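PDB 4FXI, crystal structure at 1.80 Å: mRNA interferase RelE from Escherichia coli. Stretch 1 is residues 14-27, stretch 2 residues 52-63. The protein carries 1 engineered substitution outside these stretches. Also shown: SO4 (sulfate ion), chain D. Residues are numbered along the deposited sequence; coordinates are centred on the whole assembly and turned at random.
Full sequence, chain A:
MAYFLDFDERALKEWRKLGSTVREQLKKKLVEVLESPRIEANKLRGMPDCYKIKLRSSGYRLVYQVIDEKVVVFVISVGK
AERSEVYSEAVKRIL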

# COMPACT_ATOMS: atom_id res chain seq x y z
N GLU A 14 3.90 -3.64 10.14
CA GLU A 14 3.92 -4.65 9.10
C GLU A 14 5.13 -4.48 8.18
O GLU A 14 5.83 -5.44 7.85
CB GLU A 14 2.63 -4.60 8.28
CG GLU A 14 1.40 -5.10 9.06
CD GLU A 14 0.09 -4.78 8.38
OE1 GLU A 14 0.01 -3.74 7.69
OE2 GLU A 14 -0.87 -5.56 8.55
N TRP A 15 5.37 -3.23 7.78
CA TRP A 15 6.50 -2.90 6.93
C TRP A 15 7.84 -3.35 7.53
O TRP A 15 8.66 -3.94 6.85
CB TRP A 15 6.53 -1.39 6.69
CG TRP A 15 7.59 -0.92 5.75
CD1 TRP A 15 8.77 -0.30 6.09
CD2 TRP A 15 7.57 -0.98 4.32
NE1 TRP A 15 9.47 0.02 4.95
CE2 TRP A 15 8.76 -0.40 3.86
CE3 TRP A 15 6.66 -1.50 3.39
CZ2 TRP A 15 9.07 -0.31 2.50
CZ3 TRP A 15 6.96 -1.40 2.04
CH2 TRP A 15 8.15 -0.81 1.61
N ARG A 16 8.05 -3.07 8.82
CA ARG A 16 9.33 -3.41 9.43
C ARG A 16 9.48 -4.91 9.70
O ARG A 16 10.59 -5.43 9.77
CB ARG A 16 9.58 -2.57 10.69
CG ARG A 16 9.17 -1.10 10.55
CD ARG A 16 10.34 -0.12 10.45
NE ARG A 16 11.07 -0.23 9.20
CZ ARG A 16 11.42 0.79 8.41
NH1 ARG A 16 11.12 2.04 8.73
NH2 ARG A 16 12.09 0.56 7.30
N LYS A 17 8.35 -5.62 9.84
CA LYS A 17 8.39 -7.07 10.05
C LYS A 17 8.65 -7.84 8.75
O LYS A 17 9.08 -8.99 8.78
CB LYS A 17 7.10 -7.57 10.70
CG LYS A 17 7.02 -7.29 12.19
CD LYS A 17 6.00 -8.20 12.86
CE LYS A 17 6.00 -8.00 14.38
NZ LYS A 17 5.14 -9.01 15.07
N LEU A 18 8.36 -7.20 7.63
CA LEU A 18 8.58 -7.79 6.31
C LEU A 18 9.99 -8.38 6.15
O LEU A 18 10.95 -7.87 6.72
CB LEU A 18 8.37 -6.69 5.26
CG LEU A 18 7.45 -6.84 4.06
CD1 LEU A 18 6.13 -7.51 4.41
CD2 LEU A 18 7.21 -5.45 3.47
N GLY A 19 10.11 -9.45 5.38
CA GLY A 19 11.42 -9.96 5.01
C GLY A 19 12.18 -8.94 4.18
O GLY A 19 11.58 -8.06 3.54
N SER A 20 13.50 -9.05 4.18
CA SER A 20 14.36 -8.06 3.53
C SER A 20 14.13 -7.97 2.02
O SER A 20 13.96 -6.87 1.47
CB SER A 20 15.83 -8.36 3.83
OG SER A 20 16.68 -7.35 3.32
N THR A 21 14.12 -9.11 1.34
CA THR A 21 13.99 -9.09 -0.12
C THR A 21 12.63 -8.56 -0.56
O THR A 21 12.55 -7.83 -1.54
CB THR A 21 14.27 -10.47 -0.75
OG1 THR A 21 13.12 -11.31 -0.59
CG2 THR A 21 15.48 -11.12 -0.10
N VAL A 22 11.58 -8.92 0.17
CA VAL A 22 10.23 -8.46 -0.17
C VAL A 22 10.04 -6.97 0.11
O VAL A 22 9.42 -6.25 -0.69
CB VAL A 22 9.14 -9.29 0.57
CG1 VAL A 22 7.77 -8.63 0.44
CG2 VAL A 22 9.09 -10.70 0.01
N ARG A 23 10.58 -6.48 1.22
CA ARG A 23 10.49 -5.06 1.52
C ARG A 23 11.18 -4.21 0.45
O ARG A 23 10.65 -3.19 0.03
CB ARG A 23 11.08 -4.74 2.89
CG ARG A 23 10.95 -3.28 3.29
CD ARG A 23 11.69 -2.97 4.59
NE ARG A 23 11.29 -3.87 5.67
CZ ARG A 23 12.06 -4.81 6.19
NH1 ARG A 23 13.31 -4.99 5.75
NH2 ARG A 23 11.60 -5.57 7.17
N GLU A 24 12.37 -4.64 0.02
CA GLU A 24 13.11 -3.89 -0.99
C GLU A 24 12.37 -3.84 -2.31
O GLU A 24 12.44 -2.84 -3.04
CB GLU A 24 14.52 -4.47 -1.20
CG GLU A 24 15.48 -4.27 -0.01
CD GLU A 24 15.66 -2.81 0.38
OE1 GLU A 24 15.59 -2.51 1.59
OE2 GLU A 24 15.88 -1.96 -0.51
N GLN A 25 11.67 -4.92 -2.64
CA GLN A 25 10.88 -5.00 -3.87
C GLN A 25 9.73 -4.00 -3.81
O GLN A 25 9.49 -3.26 -4.76
CB GLN A 25 10.30 -6.40 -4.05
CG GLN A 25 11.32 -7.46 -4.40
CD GLN A 25 10.68 -8.82 -4.63
OE1 GLN A 25 10.10 -9.07 -5.69
NE2 GLN A 25 10.76 -9.68 -3.63
N LEU A 26 9.02 -4.00 -2.69
CA LEU A 26 7.91 -3.08 -2.47
C LEU A 26 8.42 -1.65 -2.35
O LEU A 26 7.75 -0.70 -2.77
CB LEU A 26 7.14 -3.44 -1.21
CG LEU A 26 6.30 -4.72 -1.24
CD1 LEU A 26 5.72 -4.97 0.14
CD2 LEU A 26 5.20 -4.61 -2.28
N LYS A 27 9.61 -1.48 -1.79
CA LYS A 27 10.13 -0.14 -1.58
C LYS A 27 10.40 0.57 -2.90
O LYS A 27 10.03 1.74 -3.05
CB LYS A 27 11.40 -0.17 -0.71
CG LYS A 27 12.09 1.18 -0.60
CD LYS A 27 13.31 1.08 0.33
CE LYS A 27 14.18 2.31 0.21
NZ LYS A 27 15.26 2.36 1.26
N LYS A 52 -3.33 -0.48 -5.03
CA LYS A 52 -2.47 -1.54 -4.53
C LYS A 52 -1.12 -1.49 -5.21
O LYS A 52 -0.98 -0.94 -6.31
CB LYS A 52 -3.11 -2.91 -4.78
CG LYS A 52 -3.25 -3.27 -6.24
CD LYS A 52 -3.65 -4.72 -6.44
CE LYS A 52 -4.06 -4.99 -7.88
NZ LYS A 52 -2.99 -4.60 -8.85
N ILE A 53 -0.11 -2.03 -4.53
CA ILE A 53 1.14 -2.39 -5.16
C ILE A 53 1.24 -3.90 -5.10
O ILE A 53 1.06 -4.49 -4.03
CB ILE A 53 2.36 -1.81 -4.42
CG1 ILE A 53 2.20 -0.31 -4.26
CG2 ILE A 53 3.63 -2.16 -5.18
CD1 ILE A 53 3.41 0.38 -3.59
N LYS A 54 1.49 -4.51 -6.25
CA LYS A 54 1.52 -5.96 -6.37
C LYS A 54 2.92 -6.47 -6.68
O LYS A 54 3.69 -5.81 -7.38
CB LYS A 54 0.54 -6.42 -7.47
CG LYS A 54 0.52 -7.93 -7.69
CD LYS A 54 -0.34 -8.33 -8.90
CE LYS A 54 -1.82 -8.13 -8.64
NZ LYS A 54 -2.68 -8.79 -9.67
N LEU A 55 3.26 -7.63 -6.13
CA LEU A 55 4.47 -8.35 -6.53
C LEU A 55 4.07 -9.62 -7.28
O LEU A 55 3.06 -10.26 -6.95
CB LEU A 55 5.32 -8.70 -5.31
CG LEU A 55 5.82 -7.53 -4.47
CD1 LEU A 55 6.72 -8.03 -3.35
CD2 LEU A 55 6.56 -6.55 -5.35
N ARG A 56 4.85 -9.98 -8.29
CA ARG A 56 4.52 -11.11 -9.15
C ARG A 56 4.52 -12.47 -8.43
O ARG A 56 3.73 -13.36 -8.78
CB ARG A 56 5.45 -11.15 -10.37
CG ARG A 56 5.29 -12.39 -11.24
CD ARG A 56 5.21 -12.04 -12.71
NE ARG A 56 6.38 -11.31 -13.17
CZ ARG A 56 7.51 -11.89 -13.57
NH1 ARG A 56 7.62 -13.21 -13.55
NH2 ARG A 56 8.53 -11.15 -13.98
N SER A 57 5.37 -12.64 -7.42
CA SER A 57 5.43 -13.94 -6.75
C SER A 57 5.87 -13.91 -5.29
O SER A 57 6.87 -14.53 -4.93
CB SER A 57 6.36 -14.88 -7.53
OG SER A 57 7.69 -14.75 -7.07
N SER A 58 5.12 -13.21 -4.44
CA SER A 58 5.40 -13.28 -3.00
C SER A 58 4.36 -14.01 -2.11
O SER A 58 4.75 -14.88 -1.33
CB SER A 58 5.84 -11.93 -2.42
OG SER A 58 5.13 -10.86 -3.00
N GLY A 59 3.06 -13.69 -2.18
CA GLY A 59 2.49 -12.60 -2.96
C GLY A 59 2.03 -11.52 -2.00
O GLY A 59 0.84 -11.36 -1.71
N TYR A 60 3.00 -10.77 -1.49
CA TYR A 60 2.74 -9.64 -0.62
C TYR A 60 2.16 -8.47 -1.40
O TYR A 60 2.38 -8.34 -2.60
CB TYR A 60 4.03 -9.23 0.09
CG TYR A 60 4.29 -10.04 1.34
CD1 TYR A 60 4.89 -11.29 1.27
CD2 TYR A 60 3.90 -9.57 2.58
CE1 TYR A 60 5.12 -12.04 2.40
CE2 TYR A 60 4.11 -10.31 3.72
CZ TYR A 60 4.73 -11.54 3.63
OH TYR A 60 4.95 -12.28 4.77
N ARG A 61 1.41 -7.62 -0.70
CA ARG A 61 0.73 -6.49 -1.32
C ARG A 61 0.82 -5.29 -0.40
O ARG A 61 0.85 -5.43 0.82
CB ARG A 61 -0.75 -6.80 -1.53
CG ARG A 61 -1.03 -8.03 -2.37
CD ARG A 61 -0.64 -7.80 -3.82
NE ARG A 61 -0.98 -8.96 -4.64
CZ ARG A 61 -0.14 -9.95 -4.93
NH1 ARG A 61 1.10 -9.94 -4.45
NH2 ARG A 61 -0.55 -10.96 -5.69
N LEU A 62 0.85 -4.10 -0.99
CA LEU A 62 0.75 -2.88 -0.21
C LEU A 62 -0.50 -2.13 -0.67
O LEU A 62 -0.72 -1.97 -1.88
CB LEU A 62 2.02 -2.01 -0.34
CG LEU A 62 2.07 -0.73 0.50
CD1 LEU A 62 3.50 -0.41 0.95
CD2 LEU A 62 1.49 0.49 -0.24
N VAL A 63 -1.31 -1.69 0.28
CA VAL A 63 -2.48 -0.90 -0.06
C VAL A 63 -2.31 0.53 0.45
O VAL A 63 -1.93 0.75 1.59
CB VAL A 63 -3.77 -1.51 0.52
CG1 VAL A 63 -4.97 -0.66 0.16
CG2 VAL A 63 -3.95 -2.95 0.00
S SO4 D . -4.35 -9.73 -6.07
O1 SO4 D . -4.56 -9.20 -7.42
O2 SO4 D . -5.64 -9.93 -5.42
O3 SO4 D . -3.63 -11.00 -6.16
O4 SO4 D . -3.56 -8.79 -5.29
O HOH W 1 7.98 -11.03 -6.80

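No direct hydrogen bond joins the two stretches; their one polar link is a water that donates to Gln-25 OE1 (3.1 Å) and accepts from Ser-57 N (3.1 Å). The remaining contact is apolar, and 450 Å² is buried over both sides.

Leu-26 contributes the largest share, 101 Å². Its CA-to-CB bond points sideways, but chi1 m and chi2 t carry the tip to the hairpin, where CD2 lies 3.7 Å from Leu-55 CG and 4.1 Å from Ile-53 CG2; all three residues are apolar, as suits their burial. Exposed Gln-25 serves both media, laying CB 4.0 Å from Leu-55 CD2 while OE1 takes the water's hydrogen bond. One turn before Leu-26, Val-22 points toward the other stretch: CG1 is 3.8 Å from Tyr-60 CB and 4.0 Å from Leu-55 CD1, and CG2 is 4.2 Å from Ser-58 CB, so its apolar branches suit these neighbours. Leu-18 CD1 meets Tyr-60 CE2 at 3.5 Å, and Trp-15 CZ3 reaches Leu-62 CD1 at 3.8 Å; both approaches are oblique to the ring.

Side chains alternate along the other stretch: Ile-53 and Leu-55 point toward the helix, Lys-54 away, its charged NZ bonding sulfate O1 at 3.0 Å. Likewise Tyr-60 and Leu-62 flank Arg-61, which points away and binds sulfate O4 through NE at 2.7 Å.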